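PDB 1PP7: 39 kDa initiator binding protein from Trichomonas vaginalis, which binds the initiator element of core promoters through the N-terminal DNA-binding domain held in this chain, and so probably directs the start of transcription. Local coordinates for residues 60-65 with 110-115; 67-72 with 103-108. All coordinates share one frame; numbering follows the deposited sequence.

Contact 1: residues 60-65 with 110-115; sequences ISDTEF and FTRNSV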
loop_
_atom_site.group_PDB
_atom_site.type_symbol
_atom_site.label_atom_id
_atom_site.label_comp_id
_atom_site.label_asym_id
_atom_site.label_seq_id
_atom_site.Cartn_x
_atom_site.Cartn_y
_atom_site.Cartn_z
ATOM N N ILE C 60 -7.516 8.650 -4.899
ATOM C CA ILE C 60 -8.007 10.014 -5.050
ATOM C C ILE C 60 -8.847 10.014 -6.379
ATOM O O ILE C 60 -9.624 10.915 -6.647
ATOM C CB ILE C 60 -6.819 11.030 -5.024
ATOM C CG1 ILE C 60 -5.873 10.788 -6.187
ATOM C CG2 ILE C 60 -6.027 10.853 -3.704
ATOM C CD1 ILE C 60 -4.589 11.554 -6.033
ATOM N N SER C 61 -8.692 8.976 -7.189
ATOM C CA SER C 61 -9.485 8.840 -8.407
ATOM C C SER C 61 -9.500 7.353 -8.774
ATOM O O SER C 61 -8.968 6.524 -8.009
ATOM C CB SER C 61 -8.907 9.680 -9.546
ATOM O OG SER C 61 -7.642 9.209 -9.969
ATOM N N ASP C 62 -10.108 6.995 -9.904
ATOM C CA ASP C 62 -10.133 5.592 -10.339
ATOM C C ASP C 62 -8.695 5.096 -10.556
ATOM O O ASP C 62 -8.425 3.873 -10.502
ATOM C CB ASP C 62 -10.887 5.410 -11.675
ATOM C CG ASP C 62 -12.416 5.256 -11.511
ATOM O OD1 ASP C 62 -12.889 4.777 -10.437
ATOM O OD2 ASP C 62 -13.140 5.598 -12.496
ATOM N N THR C 63 -7.767 6.035 -10.761
ATOM C CA THR C 63 -6.383 5.650 -11.071
ATOM C C THR C 63 -5.168 6.201 -10.307
ATOM O O THR C 63 -4.033 5.874 -10.637
ATOM C CB THR C 63 -6.113 5.908 -12.560
ATOM O OG1 THR C 63 -6.276 7.303 -12.825
ATOM C CG2 THR C 63 -7.091 5.154 -13.423
ATOM N N GLU C 64 -5.386 7.026 -9.306
ATOM C CA GLU C 64 -4.276 7.578 -8.578
ATOM C C GLU C 64 -4.566 7.377 -7.107
ATOM O O GLU C 64 -5.725 7.359 -6.693
ATOM C CB GLU C 64 -4.126 9.089 -8.922
ATOM C CG GLU C 64 -4.209 9.338 -10.445
ATOM C CD GLU C 64 -3.770 10.755 -10.927
ATOM O OE1 GLU C 64 -3.765 10.968 -12.186
ATOM O OE2 GLU C 64 -3.433 11.642 -10.075
ATOM N N PHE C 65 -3.522 7.214 -6.309
ATOM C CA PHE C 65 -3.677 7.058 -4.864
ATOM C C PHE C 65 -2.599 7.899 -4.216
ATOM O O PHE C 65 -1.625 8.302 -4.852
ATOM C CB PHE C 65 -3.549 5.571 -4.400
ATOM C CG PHE C 65 -2.205 4.901 -4.703
ATOM C CD1 PHE C 65 -1.977 4.279 -5.960
ATOM C CD2 PHE C 65 -1.235 4.775 -3.709
ATOM C CE1 PHE C 65 -0.824 3.548 -6.212
ATOM C CE2 PHE C 65 -0.057 4.037 -3.936
ATOM C CZ PHE C 65 0.150 3.419 -5.196
ATOM N N PHE C 110 -3.215 -0.308 -12.667
ATOM C CA PHE C 110 -3.365 -0.380 -11.236
ATOM C C PHE C 110 -4.469 0.656 -10.875
ATOM O O PHE C 110 -4.246 1.878 -10.813
ATOM C CB PHE C 110 -1.995 -0.100 -10.595
ATOM C CG PHE C 110 -1.971 -0.289 -9.109
ATOM C CD1 PHE C 110 -2.362 0.752 -8.245
ATOM C CD2 PHE C 110 -1.632 -1.528 -8.557
ATOM C CE1 PHE C 110 -2.419 0.549 -6.865
ATOM C CE2 PHE C 110 -1.691 -1.733 -7.158
ATOM C CZ PHE C 110 -2.087 -0.693 -6.323
ATOM N N THR C 111 -5.664 0.144 -10.627
ATOM C CA THR C 111 -6.805 1.002 -10.354
ATOM C C THR C 111 -7.710 0.421 -9.296
ATOM O O THR C 111 -7.503 -0.720 -8.830
ATOM C CB THR C 111 -7.693 1.166 -11.623
ATOM O OG1 THR C 111 -8.370 -0.074 -11.917
ATOM C CG2 THR C 111 -6.868 1.484 -12.804
ATOM N N ARG C 112 -8.742 1.216 -8.983
ATOM C CA ARG C 112 -9.785 0.895 -8.018
ATOM C C ARG C 112 -10.176 -0.551 -8.196
ATOM O O ARG C 112 -10.245 -1.268 -7.221
ATOM C CB ARG C 112 -10.998 1.813 -8.229
ATOM C CG ARG C 112 -12.104 1.782 -7.146
ATOM C CD ARG C 112 -12.155 3.072 -6.317
ATOM N NE ARG C 112 -12.260 4.276 -7.145
ATOM C CZ ARG C 112 -12.311 5.515 -6.662
ATOM N NH1 ARG C 112 -12.260 5.724 -5.356
ATOM N NH2 ARG C 112 -12.433 6.550 -7.481
ATOM N N ASN C 113 -10.435 -0.991 -9.422
ATOM C CA ASN C 113 -10.779 -2.400 -9.641
ATOM C C ASN C 113 -9.903 -3.209 -10.609
ATOM O O ASN C 113 -10.371 -4.118 -11.305
ATOM C CB ASN C 113 -12.280 -2.587 -9.979
ATOM C CG ASN C 113 -12.773 -1.647 -11.052
ATOM O OD1 ASN C 113 -12.211 -1.602 -12.160
ATOM N ND2 ASN C 113 -13.828 -0.873 -10.734
ATOM N N SER C 114 -8.615 -2.897 -10.661
ATOM C CA SER C 114 -7.750 -3.710 -11.485
ATOM C C SER C 114 -6.313 -3.610 -11.041
ATOM O O SER C 114 -5.879 -2.558 -10.593
ATOM C CB SER C 114 -7.908 -3.367 -13.009
ATOM O OG SER C 114 -6.976 -2.409 -13.544
ATOM N N VAL C 115 -5.607 -4.740 -11.110
ATOM C CA VAL C 115 -4.149 -4.832 -10.854
ATOM C C VAL C 115 -3.604 -5.725 -11.980
ATOM O O VAL C 115 -3.760 -6.948 -11.907
ATOM C CB VAL C 115 -3.744 -5.648 -9.663
ATOM C CG1 VAL C 115 -2.413 -5.087 -9.105
ATOM C CG2 VAL C 115 -4.879 -5.811 -8.709
HETATM O O HOH W 1 -2.694 3.766 -11.204
#

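Contact 2: residues 67-72 with 103-108; sequences MKKKNV and TQWKRS. With nucleotides of chain B.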
loop_
_atom_site.group_PDB
_atom_site.type_symbol
_atom_site.label_atom_id
_atom_site.label_comp_id
_atom_site.label_asym_id
_atom_site.label_seq_id
_atom_site.Cartn_x
_atom_site.Cartn_y
_atom_site.Cartn_z
ATOM N N MET C 67 -0.379 8.310 -0.423
ATOM C CA MET C 67 -0.023 7.513 0.726
ATOM C C MET C 67 1.029 8.227 1.527
ATOM O O MET C 67 1.608 9.200 1.059
ATOM C CB MET C 67 0.520 6.124 0.276
ATOM C CG MET C 67 1.965 6.097 -0.240
ATOM S SD MET C 67 2.530 4.349 -0.614
ATOM C CE MET C 67 2.742 4.390 -2.311
ATOM N N LYS C 68 1.215 7.759 2.766
ATOM C CA LYS C 68 2.267 8.240 3.633
ATOM C C LYS C 68 3.216 7.010 3.661
ATOM O O LYS C 68 2.972 6.030 4.367
ATOM C CB LYS C 68 1.692 8.561 5.011
ATOM C CG LYS C 68 0.887 9.848 5.047
ATOM C CD LYS C 68 0.788 10.391 6.463
ATOM C CE LYS C 68 -0.003 11.714 6.484
ATOM N NZ LYS C 68 0.083 12.547 7.745
ATOM N N LYS C 69 4.286 7.033 2.875
ATOM C CA LYS C 69 5.163 5.853 2.835
ATOM C C LYS C 69 5.655 5.414 4.205
ATOM O O LYS C 69 5.719 4.228 4.504
ATOM C CB LYS C 69 6.341 6.087 1.895
ATOM C CG LYS C 69 5.848 6.333 0.515
ATOM C CD LYS C 69 6.937 6.320 -0.481
ATOM C CE LYS C 69 7.669 7.652 -0.488
ATOM N NZ LYS C 69 8.979 7.471 -1.175
ATOM N N LYS C 70 5.986 6.383 5.039
ATOM C CA LYS C 70 6.458 6.078 6.367
ATOM C C LYS C 70 5.507 5.074 7.087
ATOM O O LYS C 70 5.983 4.094 7.643
ATOM C CB LYS C 70 6.614 7.395 7.144
ATOM C CG LYS C 70 7.468 7.289 8.386
ATOM C CD LYS C 70 8.265 8.568 8.589
ATOM C CE LYS C 70 9.066 8.528 9.895
ATOM N NZ LYS C 70 9.838 9.810 10.148
ATOM N N ASN C 71 4.180 5.298 7.026
ATOM C CA ASN C 71 3.189 4.422 7.675
ATOM C C ASN C 71 2.940 3.133 6.901
ATOM O O ASN C 71 2.727 2.062 7.472
ATOM C CB ASN C 71 1.866 5.165 7.849
ATOM C CG ASN C 71 1.917 6.237 8.985
ATOM O OD1 ASN C 71 2.985 6.562 9.513
ATOM N ND2 ASN C 71 0.754 6.785 9.341
ATOM N N VAL C 72 2.933 3.246 5.586
ATOM C CA VAL C 72 2.719 2.108 4.738
ATOM C C VAL C 72 3.868 1.106 4.863
ATOM O O VAL C 72 3.648 -0.107 4.850
ATOM C CB VAL C 72 2.586 2.567 3.327
ATOM C CG1 VAL C 72 2.620 1.359 2.379
ATOM C CG2 VAL C 72 1.316 3.380 3.206
ATOM N N THR C 103 2.464 11.430 -0.461
ATOM C CA THR C 103 3.031 11.288 -1.762
ATOM C C THR C 103 1.875 10.737 -2.627
ATOM O O THR C 103 0.923 10.172 -2.078
ATOM C CB THR C 103 4.355 10.453 -1.541
ATOM O OG1 THR C 103 5.403 11.013 -2.337
ATOM C CG2 THR C 103 4.198 9.017 -1.699
ATOM N N GLN C 104 1.879 11.003 -3.943
ATOM C CA GLN C 104 0.795 10.535 -4.824
ATOM C C GLN C 104 1.329 9.668 -5.896
ATOM O O GLN C 104 2.463 9.881 -6.343
ATOM C CB GLN C 104 0.089 11.697 -5.463
ATOM C CG GLN C 104 -1.296 11.903 -4.927
ATOM C CD GLN C 104 -1.840 13.221 -5.316
ATOM O OE1 GLN C 104 -1.888 13.549 -6.514
ATOM N NE2 GLN C 104 -2.258 14.017 -4.307
ATOM N N TRP C 105 0.495 8.721 -6.352
ATOM C CA TRP C 105 0.917 7.720 -7.329
ATOM C C TRP C 105 -0.063 7.178 -8.331
ATOM O O TRP C 105 -1.250 7.261 -8.127
ATOM C CB TRP C 105 1.441 6.468 -6.607
ATOM C CG TRP C 105 2.496 6.749 -5.642
ATOM C CD1 TRP C 105 2.344 7.341 -4.432
ATOM C CD2 TRP C 105 3.900 6.538 -5.818
ATOM N NE1 TRP C 105 3.541 7.525 -3.853
ATOM C CE2 TRP C 105 4.530 7.040 -4.671
ATOM C CE3 TRP C 105 4.676 5.977 -6.827
ATOM C CZ2 TRP C 105 5.925 7.003 -4.493
ATOM C CZ3 TRP C 105 6.053 5.941 -6.665
ATOM C CH2 TRP C 105 6.664 6.456 -5.501
ATOM N N LYS C 106 0.493 6.528 -9.372
ATOM C CA LYS C 106 -0.252 5.840 -10.423
ATOM C C LYS C 106 0.667 4.770 -11.019
ATOM O O LYS C 106 1.876 4.819 -10.866
ATOM C CB LYS C 106 -0.755 6.802 -11.510
ATOM C CG LYS C 106 -0.020 6.760 -12.854
ATOM C CD LYS C 106 0.184 8.156 -13.396
ATOM C CE LYS C 106 0.179 8.228 -14.943
ATOM N NZ LYS C 106 1.280 7.530 -15.636
ATOM N N ARG C 107 0.099 3.785 -11.700
ATOM C CA ARG C 107 0.896 2.695 -12.274
ATOM C C ARG C 107 -0.045 2.118 -13.293
ATOM O O ARG C 107 -1.221 1.917 -12.995
ATOM C CB ARG C 107 1.231 1.659 -11.199
ATOM C CG ARG C 107 2.028 0.467 -11.742
ATOM C CD ARG C 107 1.941 -0.760 -10.850
ATOM N NE ARG C 107 2.935 -1.781 -11.175
ATOM C CZ ARG C 107 2.681 -3.101 -11.240
ATOM N NH1 ARG C 107 1.457 -3.596 -11.023
ATOM N NH2 ARG C 107 3.667 -3.936 -11.482
ATOM N N SER C 108 0.426 1.840 -14.496
ATOM C CA SER C 108 -0.509 1.367 -15.509
ATOM C C SER C 108 -1.235 0.046 -15.131
ATOM O O SER C 108 -0.625 -0.917 -14.692
ATOM C CB SER C 108 0.209 1.296 -16.878
ATOM O OG SER C 108 1.047 0.152 -16.932
ATOM P P DA B 3 9.934 11.187 -1.079
ATOM O OP1 DA B 3 9.022 11.778 -2.110
ATOM O OP2 DA B 3 9.424 10.219 -0.080
ATOM O "O5'" DA B 3 11.131 10.474 -1.830
ATOM C "C5'" DA B 3 11.602 10.994 -3.066
ATOM C "C4'" DA B 3 12.798 10.195 -3.519
ATOM O "O4'" DA B 3 13.899 10.310 -2.580
ATOM C "C3'" DA B 3 12.583 8.687 -3.716
ATOM O "O3'" DA B 3 13.368 8.408 -4.848
ATOM C "C2'" DA B 3 13.292 8.089 -2.518
ATOM C "C1'" DA B 3 14.470 9.030 -2.436
ATOM N N9 DA B 3 15.287 8.988 -1.219
ATOM C C8 DA B 3 14.911 8.783 0.095
ATOM N N7 DA B 3 15.927 8.761 0.942
ATOM C C5 DA B 3 17.033 8.963 0.136
ATOM C C6 DA B 3 18.423 9.021 0.423
ATOM N N6 DA B 3 18.934 8.887 1.656
ATOM N N1 DA B 3 19.274 9.216 -0.621
ATOM C C2 DA B 3 18.755 9.352 -1.863
ATOM N N3 DA B 3 17.468 9.323 -2.255
ATOM C C4 DA B 3 16.653 9.119 -1.197
#

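Contact 1: residues 60-65 with 110-115
Arg112 reaches across the tip of the loop between strands 57-59 and 65-67 and meets Asp62 with its guanidinium. The two side chains cross at about a right angle, and the carboxylate plane stands 89° from the guanidinium plane. OD1 of Asp62 nevertheless lies in the guanidinium plane, at its edge. It takes a long, weak bond from NE of Arg112 at 3.4 Å and another weak one from NH2. The carbonyl O of Ser61 lies over one face of the guanidinium, toward its rim. Arg112 CG is anti to the backbone N (chi1 -170°), and the chain, bent at chi2 and chi3, runs on past Asp62 to Ser61. The backbone bond is firmer: Arg112 N donates to Asp62 O over 3.1 Å, at 166°. Thr63 and Thr111 lie side by side and point the same way, with their CG2 methyls 3.7 Å apart. Ser61 OG accepts from Thr63 N, which makes an ST turn within the loop.

On the buried side, the side chains of Phe65 and Phe110 cross at about a right angle, but the ring planes meet obliquely. CE1 of Phe65 is 3.5 Å from CE1 of Phe110, and both rings pack on Leu42 of helix 34-45. Phe110 also meets His39, a zinc ligand seen for this protein, edge-to-face. The chemistry is thus split: the inner side is buried aromatic packing, while the outer salt bridge is long and exposed, and is probably a modest electrostatic restraint.

Contact 2: residues 67-72 with 103-108
Met67 and Thr103 form an antiparallel, hydrogen-bonded pair between strands 65-67 and 102-106, within the beta-sheet of this helix-turn-helix-clan DNA-binding domain. Each backbone N donates to the other residue's O: Met67 N to Thr103 O and Thr103 N to Met67 O, both 2.8 Å. The two side chains leave the same face of the sheet and run side by side, with CG of Met67 4.0 Å from CG2 of Thr103.

The thioether then turns toward Trp105. Met67 CG sits between the backbone N and the carbonyl carbon (chi1 78°), and a bend at chi3 puts CE over one face of the indole. CE lies 3.7 Å from the centroid of the five-membered ring, 19° off the ring normal, which is a CH-pi contact. SD sits farther out and obliquely, completing a Met-aromatic contact. Leu87 of helix 80-89 packs on both Met67 and Trp105.

Lys69, in the first turn of helix 69-76, lays its aliphatic chain by Thr103. Its CG is 3.9 Å from Thr103 CG2, and its CD approaches Trp105 CZ2 obliquely. Thr103 OG1 is hydrogen-bonded to Gln96 O on the neighbouring strand. The lysine carries the contact out to the promoter DNA. Its amino group bonds OD1 of Asn84 and also makes a weak hydrogen bond to the backbone phosphate of DA3 of chain B, NZ to OP2, at 3.0 Å.

Both contacts tie the 65-67 strand region to the C-terminal part of the domain, and they meet where Phe65 O approaches Trp105 N at 2.6 Å, probably a hydrogen bond. Contact 2 is buried, with its centre about 7 Å from the chain centre. There, sheet pairing and methionine-tryptophan packing lead to a lysine at the DNA backbone. Contact 1 is centred about 12 Å out and is only partly buried. Its loops meet through a weak salt bridge and one backbone bond, and its nearest atom is about 11 Å from the nucleic acid. The rings of Phe65 and Trp105 also meet, joining the aromatic side of contact 1 to the core of contact 2.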